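Local coordinates for helix-turn-helix domain-containing protein (Shewanella amazonensis SB2B, PDB 3KE2), which is of unknown function but carries a winged helix-turn-helix domain, which suggests that it may bind DNA, at residues Ile60-Glu65 and Tyr78-Trp83. Residues are numbered along the deposited sequence; the frame is centred on the assembly and turned at random.
Sequences IGIEVE and YRIRTW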
# COMPACT_ATOMS: atom_id res chain seq x y z
N ILE A 60 4.99 2.58 -2.97
CA ILE A 60 3.72 2.78 -2.28
C ILE A 60 3.66 4.14 -1.58
O ILE A 60 2.82 4.36 -0.72
CB ILE A 60 3.42 1.60 -1.29
CG1 ILE A 60 4.43 1.51 -0.14
CG2 ILE A 60 3.36 0.27 -2.10
CD1 ILE A 60 3.98 0.59 1.04
N GLY A 61 4.55 5.06 -1.96
CA GLY A 61 4.55 6.43 -1.40
C GLY A 61 5.19 6.70 -0.05
O GLY A 61 4.98 7.76 0.53
N ILE A 62 5.94 5.73 0.48
CA ILE A 62 6.64 5.91 1.75
C ILE A 62 8.05 6.37 1.40
O ILE A 62 8.81 5.65 0.72
CB ILE A 62 6.69 4.63 2.60
CG1 ILE A 62 5.27 4.15 2.93
CG2 ILE A 62 7.43 4.87 3.87
CD1 ILE A 62 5.18 2.85 3.76
N GLU A 63 8.40 7.59 1.80
CA GLU A 63 9.73 8.13 1.55
C GLU A 63 10.56 7.85 2.79
O GLU A 63 10.22 8.29 3.88
CB GLU A 63 9.66 9.61 1.27
CG GLU A 63 8.74 9.94 0.07
CD GLU A 63 8.50 11.44 -0.15
OE1 GLU A 63 9.07 12.27 0.63
OE2 GLU A 63 7.74 11.77 -1.11
N VAL A 64 11.64 7.09 2.60
CA VAL A 64 12.54 6.73 3.65
C VAL A 64 13.92 7.30 3.37
O VAL A 64 14.38 7.32 2.23
CB VAL A 64 12.65 5.18 3.81
CG1 VAL A 64 12.99 4.51 2.51
CG2 VAL A 64 13.70 4.84 4.79
N GLU A 65 14.58 7.78 4.44
CA GLU A 65 15.91 8.34 4.41
C GLU A 65 16.81 7.55 5.31
O GLU A 65 16.34 6.89 6.23
CB GLU A 65 15.93 9.71 5.05
CG GLU A 65 15.20 10.78 4.40
CD GLU A 65 15.10 11.99 5.30
OE1 GLU A 65 15.10 11.82 6.54
OE2 GLU A 65 15.02 13.09 4.76
N TYR A 78 17.57 4.31 9.58
CA TYR A 78 16.53 4.70 8.67
C TYR A 78 15.47 5.55 9.37
O TYR A 78 15.19 5.37 10.54
CB TYR A 78 15.86 3.47 8.07
CG TYR A 78 16.72 2.65 7.12
CD1 TYR A 78 16.83 2.99 5.77
CD2 TYR A 78 17.39 1.49 7.55
CE1 TYR A 78 17.58 2.22 4.89
CE2 TYR A 78 18.18 0.71 6.66
CZ TYR A 78 18.25 1.09 5.33
OH TYR A 78 19.01 0.35 4.43
N ARG A 79 14.91 6.48 8.62
CA ARG A 79 13.83 7.32 9.10
C ARG A 79 12.79 7.50 8.01
O ARG A 79 13.15 7.64 6.83
CB ARG A 79 14.33 8.69 9.52
CG ARG A 79 13.21 9.64 9.92
CD ARG A 79 13.73 10.80 10.71
NE ARG A 79 14.71 11.53 9.93
CZ ARG A 79 15.69 12.30 10.43
NH1 ARG A 79 15.89 12.44 11.74
NH2 ARG A 79 16.50 12.90 9.59
N ILE A 80 11.52 7.52 8.40
CA ILE A 80 10.44 7.72 7.47
C ILE A 80 10.27 9.21 7.29
O ILE A 80 9.93 9.91 8.25
CB ILE A 80 9.14 7.09 8.00
CG1 ILE A 80 9.35 5.60 8.28
CG2 ILE A 80 8.01 7.30 7.03
CD1 ILE A 80 9.85 4.82 7.14
N ARG A 81 10.55 9.71 6.07
CA ARG A 81 10.40 11.14 5.76
C ARG A 81 8.92 11.45 5.70
O ARG A 81 8.47 12.45 6.23
CB ARG A 81 11.07 11.53 4.44
CG ARG A 81 10.83 13.01 4.03
CD ARG A 81 11.52 13.40 2.70
NE ARG A 81 11.20 14.78 2.30
CZ ARG A 81 11.94 15.84 2.59
NH1 ARG A 81 13.07 15.69 3.27
NH2 ARG A 81 11.56 17.04 2.20
N THR A 82 8.16 10.58 5.02
CA THR A 82 6.70 10.75 4.95
C THR A 82 6.05 9.41 4.67
O THR A 82 6.61 8.59 3.95
CB THR A 82 6.23 11.72 3.88
OG1 THR A 82 4.83 11.95 4.07
CG2 THR A 82 6.49 11.17 2.48
N TRP A 83 4.89 9.18 5.28
CA TRP A 83 4.13 7.95 5.05
C TRP A 83 3.28 8.07 3.81
O TRP A 83 2.83 7.07 3.27
CB TRP A 83 3.22 7.63 6.22
CG TRP A 83 3.92 7.07 7.37
CD1 TRP A 83 4.53 7.76 8.37
CD2 TRP A 83 4.08 5.68 7.68
NE1 TRP A 83 5.07 6.89 9.27
CE2 TRP A 83 4.82 5.61 8.87
CE3 TRP A 83 3.67 4.50 7.06
CZ2 TRP A 83 5.15 4.39 9.47
CZ3 TRP A 83 4.00 3.28 7.66
CH2 TRP A 83 4.74 3.24 8.85
O HOH W 1 9.07 14.89 0.88
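A classic beta bulge shapes the pairing of strands 63-67 and 77-82, the antiparallel hairpin expected to form the wing of the winged helix-turn-helix fold. Its evidence is Glu63 O, which accepts two backbone bonds, a bent one from Arg81 N (2.6 Å, 138° at the hydrogen) and a straighter one from Thr82 N. Beyond the bulge regular pairing resumes, with Glu65 N donating to Arg79 O at 2.8 Å, with 175° at the hydrogen and nearly along the C=O axis. On the face turned to the helices, small apolar bumps interlock. CG2 of Ile62 butts against CG2 of Ile80 at 4.0 Å, while the extended CG1 arm of Ile62 lies alongside Trp83 and brings its CD1 to the six-membered ring; Ile80 CG2 sits over one face of that indole, near its rim. Val64 CG2, anti to the backbone N, nestles between Arg79 O and Tyr78 CD1 (3.8 Å from the latter). Phe57 touches both Ile62 and Val64, and Val64 also reaches Ile54 of helix 47-55, so the hairpin packs on the helical body. On the other face, Thr82 CG2 presses into the side of the extended Glu63 chain, 3.3 Å from CD. The bulge sends Arg81, extended as far as NE, between two carboxylates: OE1 of Glu63 makes a long salt bridge to NE, supplemented by a water linking the same atoms, and Glu65 OE2 approaches NH1 edge-on at 3.6 Å. Glu65 OE1 also reaches Arg79 NE through a weak bond (3.4 Å). An alanine at Glu65 would remove both bridges and probably loosen the two arginines. Alternating charges along this exposed face would probably neutralise one another only in part, since solvent is likely to weaken the long bridges, with the backbone bonds supplying the firmer geometry.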